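Local atomic coordinates of putative GGDEF domain protein (Pseudomonas aeruginosa, PDB entry 7E6G), a protein that probably makes the second messenger cyclic di-GMP from two molecules of GTP, releasing diphosphate, with magnesium as cofactor. Residues A[144-149]-A[217-222]; A[157-162]-A[176-181]; A[202-207]-A[223-228]. All coordinates share one frame; numbering follows the deposited sequence.

Interaction 1. Residues A[144-149]-A[217-222]; sequences KQVNDT and EALSVT. With G2P (phosphomethylphosphonic acid guanylate ester), chain H.
Leu219 and Val221 both turn their side chains toward Val146, the residue through which helix 143-150 meets the 217-222 segment. At the start of that segment, OE1 of Glu217 is hydrogen-bonded to NE1 of Trp150 at the end of helix 143-150. Leu219, at the end of the short strand, makes the nearer approach: its CD2 lies 3.8 Å from CG1 of Val146, and the two side chains meet at a slant. With chi1 of Val146 at 179°, CG1 stands opposite the backbone N and is carried to the leucine, while CG2 is left for the next partner. Ser220 points away, and its OG is hydrogen-bonded to the carbonyl O of Leu210. Val221 returns to the helix with a looser touch, CG1 to Val146 CG2 at 4.3 Å. Thr222 then leads toward the metal-binding region, where its OG1 is hydrogen-bonded to Asp141 OD2.

One turn of helix therefore serves two purposes, since Val146 meets the protein interior while Asn147 reads the guanine of the bound GTP analogue. N2 of the base donates an almost straight bond to Asn147 OD1 (2.9 Å, 173°), and the ND2 branch gives a weak, bent one to N3 (3.1 Å), so both ends of the amide engage the base. The backbone N of Lys144 adds a weak bond to the phosphate oxygen O1B at 3.4 Å.

Helix 152-168 completes the buried cluster: its Val158 packs on both Val146 and Leu219, and its Ile162 on Val221. Leu219 is also joined by backbone hydrogen bonding to Val212 of strand 212-214, its antiparallel partner.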
loop_
_atom_site.group_PDB
_atom_site.type_symbol
_atom_site.label_atom_id
_atom_site.label_comp_id
_atom_site.label_asym_id
_atom_site.label_seq_id
_atom_site.Cartn_x
_atom_site.Cartn_y
_atom_site.Cartn_z
ATOM N N LYS A 144 -40.765 -8.236 42.924
ATOM C CA LYS A 144 -40.287 -8.801 44.046
ATOM C C LYS A 144 -40.945 -10.123 44.299
ATOM O O LYS A 144 -40.320 -10.896 44.805
ATOM C CB LYS A 144 -40.612 -7.808 45.016
ATOM C CG LYS A 144 -39.960 -7.918 46.279
ATOM C CD LYS A 144 -39.824 -6.567 46.780
ATOM C CE LYS A 144 -39.425 -6.636 48.214
ATOM N NZ LYS A 144 -38.688 -5.394 48.572
ATOM N N GLN A 145 -42.224 -10.331 44.001
ATOM C CA GLN A 145 -42.843 -11.651 44.079
ATOM C C GLN A 145 -42.155 -12.635 43.144
ATOM O O GLN A 145 -41.954 -13.805 43.500
ATOM C CB GLN A 145 -44.332 -11.582 43.754
ATOM C CG GLN A 145 -45.210 -11.408 44.966
ATOM C CD GLN A 145 -45.569 -12.719 45.653
ATOM O OE1 GLN A 145 -44.751 -13.661 45.749
ATOM N NE2 GLN A 145 -46.815 -12.789 46.134
ATOM N N VAL A 146 -41.792 -12.184 41.941
ATOM C CA VAL A 146 -41.050 -13.058 41.048
ATOM C C VAL A 146 -39.780 -13.524 41.733
ATOM O O VAL A 146 -39.492 -14.725 41.808
ATOM C CB VAL A 146 -40.748 -12.350 39.716
ATOM C CG1 VAL A 146 -39.951 -13.260 38.818
ATOM C CG2 VAL A 146 -42.029 -11.927 39.027
ATOM N N ASN A 147 -39.023 -12.582 42.292
ATOM C CA ASN A 147 -37.735 -12.960 42.862
ATOM C C ASN A 147 -37.906 -13.830 44.099
ATOM O O ASN A 147 -37.129 -14.764 44.323
ATOM C CB ASN A 147 -36.927 -11.715 43.179
ATOM C CG ASN A 147 -36.435 -11.017 41.927
ATOM O OD1 ASN A 147 -35.885 -11.636 41.018
ATOM N ND2 ASN A 147 -36.645 -9.722 41.871
ATOM N N ASP A 148 -38.937 -13.566 44.891
ATOM C CA ASP A 148 -39.116 -14.276 46.146
ATOM C C ASP A 148 -39.646 -15.680 45.925
ATOM O O ASP A 148 -39.270 -16.602 46.661
ATOM C CB ASP A 148 -40.045 -13.485 47.071
ATOM C CG ASP A 148 -39.399 -12.186 47.586
ATOM O OD1 ASP A 148 -38.147 -12.066 47.547
ATOM O OD2 ASP A 148 -40.137 -11.280 48.038
ATOM N N THR A 149 -40.486 -15.877 44.913
ATOM C CA THR A 149 -41.034 -17.197 44.645
ATOM C C THR A 149 -40.107 -18.062 43.794
ATOM O O THR A 149 -39.999 -19.272 44.028
ATOM C CB THR A 149 -42.391 -17.058 43.953
ATOM O OG1 THR A 149 -43.268 -16.289 44.781
ATOM C CG2 THR A 149 -42.997 -18.408 43.699
ATOM N N GLU A 217 -43.885 -23.954 36.108
ATOM C CA GLU A 217 -44.773 -22.800 36.112
ATOM C C GLU A 217 -44.416 -21.876 34.954
ATOM O O GLU A 217 -43.299 -21.896 34.444
ATOM C CB GLU A 217 -44.707 -22.035 37.455
ATOM C CG GLU A 217 -45.327 -22.822 38.620
ATOM C CD GLU A 217 -45.341 -22.059 39.937
ATOM O OE1 GLU A 217 -44.385 -22.232 40.723
ATOM O OE2 GLU A 217 -46.305 -21.294 40.199
ATOM N N ALA A 218 -45.396 -21.093 34.506
ATOM C CA ALA A 218 -45.221 -20.150 33.403
ATOM C C ALA A 218 -45.638 -18.769 33.898
ATOM O O ALA A 218 -46.833 -18.509 34.078
ATOM C CB ALA A 218 -46.038 -20.564 32.177
ATOM N N LEU A 219 -44.653 -17.897 34.119
ATOM C CA LEU A 219 -44.860 -16.613 34.777
ATOM C C LEU A 219 -45.387 -15.579 33.797
ATOM O O LEU A 219 -44.951 -15.510 32.643
ATOM C CB LEU A 219 -43.555 -16.094 35.379
ATOM C CG LEU A 219 -42.926 -16.748 36.608
ATOM C CD1 LEU A 219 -42.833 -18.250 36.474
ATOM C CD2 LEU A 219 -41.527 -16.185 36.881
ATOM N N SER A 220 -46.322 -14.770 34.274
ATOM C CA SER A 220 -46.792 -13.589 33.569
ATOM C C SER A 220 -46.659 -12.378 34.487
ATOM O O SER A 220 -46.684 -12.498 35.720
ATOM C CB SER A 220 -48.233 -13.737 33.117
ATOM O OG SER A 220 -48.309 -14.625 32.012
ATOM N N VAL A 221 -46.495 -11.204 33.873
ATOM C CA VAL A 221 -46.229 -9.986 34.615
ATOM C C VAL A 221 -46.999 -8.842 33.984
ATOM O O VAL A 221 -47.479 -8.926 32.852
ATOM C CB VAL A 221 -44.732 -9.637 34.653
ATOM C CG1 VAL A 221 -43.947 -10.730 35.362
ATOM C CG2 VAL A 221 -44.230 -9.422 33.233
ATOM N N THR A 222 -47.112 -7.767 34.738
ATOM C CA THR A 222 -47.595 -6.513 34.205
ATOM C C THR A 222 -46.556 -5.445 34.496
ATOM O O THR A 222 -45.672 -5.619 35.345
ATOM C CB THR A 222 -48.938 -6.118 34.817
ATOM O OG1 THR A 222 -48.789 -6.058 36.240
ATOM C CG2 THR A 222 -50.035 -7.126 34.445
HETATM P PG G2P H . -44.076 -2.421 42.481
HETATM O O1G G2P H . -43.805 -1.606 41.493
HETATM O O2G G2P H . -45.001 -3.284 42.179
HETATM O O3G G2P H . -44.243 -1.840 43.669
HETATM O O3B G2P H . -42.726 -3.135 42.565
HETATM P PB G2P H . -42.008 -4.350 43.254
HETATM O O1B G2P H . -41.604 -5.017 42.216
HETATM O O2B G2P H . -42.731 -5.027 44.140
HETATM C C3A G2P H . -40.638 -3.850 44.185
HETATM P PA G2P H . -39.483 -2.789 43.707
HETATM O O1A G2P H . -39.835 -2.156 44.894
HETATM O O2A G2P H . -40.165 -2.552 42.463
HETATM O "O5'" G2P H . -38.632 -3.999 43.827
HETATM C "C5'" G2P H . -38.110 -4.705 42.708
HETATM C "C4'" G2P H . -37.101 -5.736 43.104
HETATM O "O4'" G2P H . -36.262 -5.681 42.096
HETATM C "C3'" G2P H . -36.241 -5.212 44.124
HETATM O "O3'" G2P H . -36.418 -5.990 45.242
HETATM C "C2'" G2P H . -34.916 -5.388 43.495
HETATM O "O2'" G2P H . -33.922 -5.849 44.311
HETATM C "C1'" G2P H . -35.207 -6.360 42.503
HETATM N N9 G2P H . -34.234 -6.384 41.478
HETATM C C8 G2P H . -33.598 -5.302 41.177
HETATM N N7 G2P H . -32.753 -5.522 40.222
HETATM C C5 G2P H . -32.842 -6.734 39.886
HETATM C C6 G2P H . -32.223 -7.427 38.965
HETATM O O6 G2P H . -31.387 -6.986 38.243
HETATM N N1 G2P H . -32.539 -8.751 38.811
HETATM C C2 G2P H . -33.466 -9.289 39.624
HETATM N N2 G2P H . -33.739 -10.474 39.462
HETATM N N3 G2P H . -34.053 -8.542 40.545
HETATM C C4 G2P H . -33.772 -7.272 40.665
#

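Interaction 2. Residues A[157-162]-A[176-181]. With G2P (phosphomethylphosphonic acid guanylate ester), chain H.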
loop_
_atom_site.group_PDB
_atom_site.type_symbol
_atom_site.label_atom_id
_atom_site.label_comp_id
_atom_site.label_asym_id
_atom_site.label_seq_id
_atom_site.Cartn_x
_atom_site.Cartn_y
_atom_site.Cartn_z
ATOM N N ARG A 157 -34.247 -13.960 33.971
ATOM C CA ARG A 157 -34.850 -14.467 32.745
ATOM C C ARG A 157 -36.070 -13.651 32.367
ATOM O O ARG A 157 -36.257 -13.300 31.195
ATOM C CB ARG A 157 -35.195 -15.940 32.919
ATOM C CG ARG A 157 -33.928 -16.755 33.038
ATOM C CD ARG A 157 -33.948 -17.942 32.121
ATOM N NE ARG A 157 -34.802 -18.967 32.699
ATOM C CZ ARG A 157 -35.958 -19.368 32.177
ATOM N NH1 ARG A 157 -36.422 -18.834 31.037
ATOM N NH2 ARG A 157 -36.651 -20.308 32.803
ATOM N N VAL A 158 -36.892 -13.307 33.358
ATOM C CA VAL A 158 -38.082 -12.506 33.100
ATOM C C VAL A 158 -37.701 -11.168 32.476
ATOM O O VAL A 158 -38.308 -10.728 31.494
ATOM C CB VAL A 158 -38.886 -12.330 34.401
ATOM C CG1 VAL A 158 -39.881 -11.182 34.263
ATOM C CG2 VAL A 158 -39.613 -13.603 34.731
ATOM N N LEU A 159 -36.694 -10.507 33.036
ATOM C CA LEU A 159 -36.262 -9.218 32.506
ATOM C C LEU A 159 -35.713 -9.352 31.091
ATOM O O LEU A 159 -35.958 -8.484 30.243
ATOM C CB LEU A 159 -35.212 -8.601 33.433
ATOM C CG LEU A 159 -35.737 -8.090 34.771
ATOM C CD1 LEU A 159 -34.599 -7.567 35.593
ATOM C CD2 LEU A 159 -36.771 -6.999 34.548
ATOM N N VAL A 160 -34.967 -10.426 30.812
ATOM C CA VAL A 160 -34.499 -10.643 29.441
ATOM C C VAL A 160 -35.689 -10.768 28.502
ATOM O O VAL A 160 -35.712 -10.181 27.417
ATOM C CB VAL A 160 -33.576 -11.878 29.353
ATOM C CG1 VAL A 160 -33.412 -12.323 27.904
ATOM C CG2 VAL A 160 -32.210 -11.602 29.964
ATOM N N GLU A 161 -36.702 -11.523 28.906
ATOM C CA GLU A 161 -37.843 -11.736 28.019
ATOM C C GLU A 161 -38.637 -10.452 27.814
ATOM O O GLU A 161 -39.159 -10.195 26.717
ATOM C CB GLU A 161 -38.733 -12.829 28.588
ATOM C CG GLU A 161 -38.136 -14.201 28.446
ATOM C CD GLU A 161 -38.235 -14.701 27.032
ATOM O OE1 GLU A 161 -39.248 -15.384 26.727
ATOM O OE2 GLU A 161 -37.304 -14.412 26.237
ATOM N N ILE A 162 -38.758 -9.647 28.869
ATOM C CA ILE A 162 -39.386 -8.344 28.727
ATOM C C ILE A 162 -38.614 -7.512 27.717
ATOM O O ILE A 162 -39.208 -6.865 26.841
ATOM C CB ILE A 162 -39.493 -7.649 30.096
ATOM C CG1 ILE A 162 -40.605 -8.308 30.921
ATOM C CG2 ILE A 162 -39.782 -6.165 29.941
ATOM C CD1 ILE A 162 -40.713 -7.810 32.334
ATOM N N CYS A 176 -34.878 1.326 23.388
ATOM C CA CYS A 176 -35.348 0.765 24.649
ATOM C C CYS A 176 -34.156 0.499 25.557
ATOM O O CYS A 176 -33.343 -0.382 25.264
ATOM C CB CYS A 176 -36.135 -0.525 24.437
ATOM S SG CYS A 176 -36.574 -1.303 26.027
ATOM N N GLY A 177 -34.067 1.223 26.668
ATOM C CA GLY A 177 -32.932 1.122 27.559
ATOM C C GLY A 177 -33.298 0.571 28.922
ATOM O O GLY A 177 -34.411 0.772 29.420
ATOM N N ARG A 178 -32.343 -0.141 29.522
ATOM C CA ARG A 178 -32.443 -0.559 30.911
ATOM C C ARG A 178 -32.140 0.637 31.811
ATOM O O ARG A 178 -31.042 1.192 31.768
ATOM C CB ARG A 178 -31.487 -1.717 31.180
ATOM C CG ARG A 178 -31.435 -2.116 32.645
ATOM C CD ARG A 178 -31.398 -3.599 32.789
ATOM N NE ARG A 178 -31.855 -4.043 34.097
ATOM C CZ ARG A 178 -31.356 -5.119 34.692
ATOM N NH1 ARG A 178 -30.399 -5.813 34.086
ATOM N NH2 ARG A 178 -31.786 -5.496 35.885
ATOM N N TRP A 179 -33.118 1.050 32.607
ATOM C CA TRP A 179 -33.002 2.288 33.367
ATOM C C TRP A 179 -32.697 2.037 34.835
ATOM O O TRP A 179 -32.175 2.930 35.509
ATOM C CB TRP A 179 -34.304 3.097 33.223
ATOM C CG TRP A 179 -34.310 4.530 33.738
ATOM C CD1 TRP A 179 -35.092 5.041 34.756
ATOM C CD2 TRP A 179 -33.548 5.636 33.234
ATOM N NE1 TRP A 179 -34.842 6.384 34.921
ATOM C CE2 TRP A 179 -33.906 6.775 33.995
ATOM C CE3 TRP A 179 -32.594 5.776 32.219
ATOM C CZ2 TRP A 179 -33.327 8.040 33.771
ATOM C CZ3 TRP A 179 -32.025 7.037 31.992
ATOM C CH2 TRP A 179 -32.395 8.148 32.768
ATOM N N GLY A 180 -32.999 0.842 35.322
ATOM C CA GLY A 180 -32.872 0.489 36.715
ATOM C C GLY A 180 -32.978 -1.014 36.861
ATOM O O GLY A 180 -32.978 -1.754 35.876
ATOM N N GLY A 181 -33.054 -1.466 38.107
ATOM C CA GLY A 181 -33.161 -2.894 38.340
ATOM C C GLY A 181 -34.277 -3.530 37.536
ATOM O O GLY A 181 -34.088 -4.560 36.885
HETATM P PG G2P H . -44.076 -2.421 42.481
HETATM O O1G G2P H . -43.805 -1.606 41.493
HETATM O O2G G2P H . -45.001 -3.284 42.179
HETATM O O3G G2P H . -44.243 -1.840 43.669
HETATM O O3B G2P H . -42.726 -3.135 42.565
HETATM P PB G2P H . -42.008 -4.350 43.254
HETATM O O1B G2P H . -41.604 -5.017 42.216
HETATM O O2B G2P H . -42.731 -5.027 44.140
HETATM C C3A G2P H . -40.638 -3.850 44.185
HETATM P PA G2P H . -39.483 -2.789 43.707
HETATM O O1A G2P H . -39.835 -2.156 44.894
HETATM O O2A G2P H . -40.165 -2.552 42.463
HETATM O "O5'" G2P H . -38.632 -3.999 43.827
HETATM C "C5'" G2P H . -38.110 -4.705 42.708
HETATM C "C4'" G2P H . -37.101 -5.736 43.104
HETATM O "O4'" G2P H . -36.262 -5.681 42.096
HETATM C "C3'" G2P H . -36.241 -5.212 44.124
HETATM O "O3'" G2P H . -36.418 -5.990 45.242
HETATM C "C2'" G2P H . -34.916 -5.388 43.495
HETATM O "O2'" G2P H . -33.922 -5.849 44.311
HETATM C "C1'" G2P H . -35.207 -6.360 42.503
HETATM N N9 G2P H . -34.234 -6.384 41.478
HETATM C C8 G2P H . -33.598 -5.302 41.177
HETATM N N7 G2P H . -32.753 -5.522 40.222
HETATM C C5 G2P H . -32.842 -6.734 39.886
HETATM C C6 G2P H . -32.223 -7.427 38.965
HETATM O O6 G2P H . -31.387 -6.986 38.243
HETATM N N1 G2P H . -32.539 -8.751 38.811
HETATM C C2 G2P H . -33.466 -9.289 39.624
HETATM N N2 G2P H . -33.739 -10.474 39.462
HETATM N N3 G2P H . -34.053 -8.542 40.545
HETATM C C4 G2P H . -33.772 -7.272 40.665
#
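Leu159 meets Arg178 and Gly181 in a small van der Waals contact of one leucine methyl with polar atoms, where helix 152-168 passes the end of strand 175-178 and the turn that follows it, beside the guanine of the bound nucleotide. The methyl is CD1, which lies 3.5 Å from NH2 of Arg178 and 3.3 Å from the carbonyl O of Gly181. The leucine and arginine side chains cross at roughly a right angle.

What fixes the guanidinium is its own turn. The Arg178 side chain leaves with CG opposite the backbone N (chi1 174°) and folds back over the residues that follow it. Arg178 NE donates to Gly180 O at 3.1 Å, somewhat out of the guanidinium plane. Arg178 NH2 donates to Gly181 O at 2.7 Å, close to that plane. The same NH2 reaches O6 of the guanine at 2.8 Å with a bent N-H...O angle of 133°, so one nitrogen joins the turn to the base. A long, weak ion pair links NH1 to Asp104. Gly181 also borders the base directly, its CA 3.3 Å from N7.

Leu159 also packs on Phe143 of helix 143-150 and Phe184 of strand 183-188. Gly180 and Gly181 open the GGEEF form of the signature sequence of diguanylate cyclases, which sits at the turn of a beta hairpin and, with magnesium-binding Glu182, forms part of the nucleotide site.

Interaction 3. Residues A[202-207]-A[223-228]; sequences RVRDSV and ASVGVT
Arg204 lies against Val225 and Ala223, and these three residues account for most of the surface buried between helix 193-208 and strand 223-229. The arginine uses the aliphatic part of its chain: CD is 3.4 Å from Val225 CG1, and the two side chains meet at an angle. Val225 has chi1 at 47°, the rotation that presents CG1 to the arginine. A bend at chi3 (-42°) swings the guanidinium round so that its edge faces the carbonyl O of Ala223, in plane but 4.0 Å from NH2. The charged end looks elsewhere for partners, with NE in a salt bridge to Glu201 and NH2 in a long, weak ion pair with Asp256. The methyl of Ala223 points toward the helix, where its nearest neighbour is Val207 CG1, 4.6 Å from Ala223 CB, a loose approach.

Alternation along the strand sends Ser224 to the other side of the sheet, where it touches Ala250 and Lys251 of helix 236-252 and hydrogen-bonds to Asp141. Strand 223-229 thus lies within the sheet between strands 134-140 and 258-260, with helix 193-208 on one face and helix 236-252 on the other.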
loop_
_atom_site.group_PDB
_atom_site.type_symbol
_atom_site.label_atom_id
_atom_site.label_comp_id
_atom_site.label_asym_id
_atom_site.label_seq_id
_atom_site.Cartn_x
_atom_site.Cartn_y
_atom_site.Cartn_z
ATOM N N ARG A 202 -48.808 -1.436 21.785
ATOM C CA ARG A 202 -48.296 -2.714 21.296
ATOM C C ARG A 202 -47.171 -3.238 22.182
ATOM O O ARG A 202 -47.049 -4.446 22.395
ATOM C CB ARG A 202 -47.821 -2.573 19.857
ATOM C CG ARG A 202 -48.858 -3.027 18.861
ATOM C CD ARG A 202 -48.313 -3.011 17.451
ATOM N NE ARG A 202 -48.315 -1.654 16.921
ATOM C CZ ARG A 202 -47.212 -0.954 16.698
ATOM N NH1 ARG A 202 -46.020 -1.499 16.953
ATOM N NH2 ARG A 202 -47.310 0.280 16.223
ATOM N N VAL A 203 -46.344 -2.336 22.706
ATOM C CA VAL A 203 -45.314 -2.714 23.665
ATOM C C VAL A 203 -45.938 -3.320 24.914
ATOM O O VAL A 203 -45.463 -4.342 25.444
ATOM C CB VAL A 203 -44.466 -1.483 23.996
ATOM C CG1 VAL A 203 -43.547 -1.762 25.170
ATOM C CG2 VAL A 203 -43.705 -1.078 22.754
ATOM N N ARG A 204 -47.016 -2.704 25.405
ATOM C CA ARG A 204 -47.644 -3.224 26.609
ATOM C C ARG A 204 -48.361 -4.532 26.340
ATOM O O ARG A 204 -48.343 -5.417 27.193
ATOM C CB ARG A 204 -48.583 -2.195 27.213
ATOM C CG ARG A 204 -47.915 -0.849 27.312
ATOM C CD ARG A 204 -48.563 0.030 28.341
ATOM N NE ARG A 204 -50.016 -0.030 28.311
ATOM C CZ ARG A 204 -50.756 -0.359 29.358
ATOM N NH1 ARG A 204 -52.077 -0.385 29.252
ATOM N NH2 ARG A 204 -50.162 -0.669 30.510
ATOM N N ASP A 205 -48.975 -4.697 25.169
ATOM C CA ASP A 205 -49.487 -6.016 24.811
ATOM C C ASP A 205 -48.352 -7.028 24.797
ATOM O O ASP A 205 -48.488 -8.144 25.313
ATOM C CB ASP A 205 -50.189 -5.987 23.447
ATOM C CG ASP A 205 -51.420 -5.079 23.421
ATOM O OD1 ASP A 205 -51.852 -4.578 24.498
ATOM O OD2 ASP A 205 -51.945 -4.860 22.297
ATOM N N SER A 206 -47.218 -6.649 24.209
ATOM C CA SER A 206 -46.081 -7.549 24.133
ATOM C C SER A 206 -45.708 -8.062 25.515
ATOM O O SER A 206 -45.609 -9.279 25.733
ATOM C CB SER A 206 -44.905 -6.823 23.487
ATOM O OG SER A 206 -44.101 -7.738 22.778
ATOM N N VAL A 207 -45.537 -7.140 26.471
ATOM C CA VAL A 207 -45.174 -7.536 27.831
ATOM C C VAL A 207 -46.284 -8.370 28.460
ATOM O O VAL A 207 -46.030 -9.425 29.053
ATOM C CB VAL A 207 -44.832 -6.301 28.686
ATOM C CG1 VAL A 207 -44.597 -6.691 30.142
ATOM C CG2 VAL A 207 -43.592 -5.639 28.143
ATOM N N ALA A 223 -46.663 -4.336 33.771
ATOM C CA ALA A 223 -45.822 -3.178 34.021
ATOM C C ALA A 223 -46.692 -1.940 34.132
ATOM O O ALA A 223 -47.685 -1.800 33.407
ATOM C CB ALA A 223 -44.791 -2.981 32.905
ATOM N N SER A 224 -46.319 -1.047 35.039
ATOM C CA SER A 224 -46.829 0.314 35.014
ATOM C C SER A 224 -45.962 1.132 34.073
ATOM O O SER A 224 -44.785 0.819 33.872
ATOM C CB SER A 224 -46.815 0.914 36.415
ATOM O OG SER A 224 -47.630 0.156 37.296
ATOM N N VAL A 225 -46.542 2.166 33.467
ATOM C CA VAL A 225 -45.743 3.012 32.583
ATOM C C VAL A 225 -46.282 4.434 32.585
ATOM O O VAL A 225 -47.492 4.661 32.524
ATOM C CB VAL A 225 -45.646 2.428 31.155
ATOM C CG1 VAL A 225 -46.974 2.000 30.667
ATOM C CG2 VAL A 225 -44.990 3.446 30.187
ATOM N N GLY A 226 -45.372 5.391 32.689
ATOM C CA GLY A 226 -45.698 6.808 32.596
ATOM C C GLY A 226 -45.058 7.352 31.329
ATOM O O GLY A 226 -43.889 7.072 31.056
ATOM N N VAL A 227 -45.829 8.088 30.535
ATOM C CA VAL A 227 -45.285 8.597 29.283
ATOM C C VAL A 227 -45.528 10.101 29.180
ATOM O O VAL A 227 -46.556 10.613 29.646
ATOM C CB VAL A 227 -45.830 7.817 28.063
ATOM C CG1 VAL A 227 -47.322 7.648 28.147
ATOM C CG2 VAL A 227 -45.407 8.448 26.767
ATOM N N THR A 228 -44.528 10.810 28.640
ATOM C CA THR A 228 -44.621 12.230 28.338
ATOM C C THR A 228 -44.018 12.540 26.981
ATOM O O THR A 228 -43.293 11.743 26.384
ATOM C CB THR A 228 -43.898 13.125 29.350
ATOM O OG1 THR A 228 -44.369 14.467 29.181
ATOM C CG2 THR A 228 -42.397 13.130 29.089
#

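Going from the N terminus, residues 144-149 and then 157-162, on two successive helices, come first. Interaction 2 closes soonest, when the chain reaches 176-181 at the end of a sheet strand. Residues 202-207 follow on the next helix, after which 217-222 closes interaction 1 around the whole of interaction 2. Residues 223-228, directly after, close interaction 3, so interactions 1 and 3 cross while 2 and 3 run in series. Packing makes them continuous: interactions 1 and 2 share apolar side chains of helix 152-168, and Val207 touches both Val221 and Ile162. Interactions 1 and 2 share the bound nucleotide; interactions 2 and 3 link helices to one sheet.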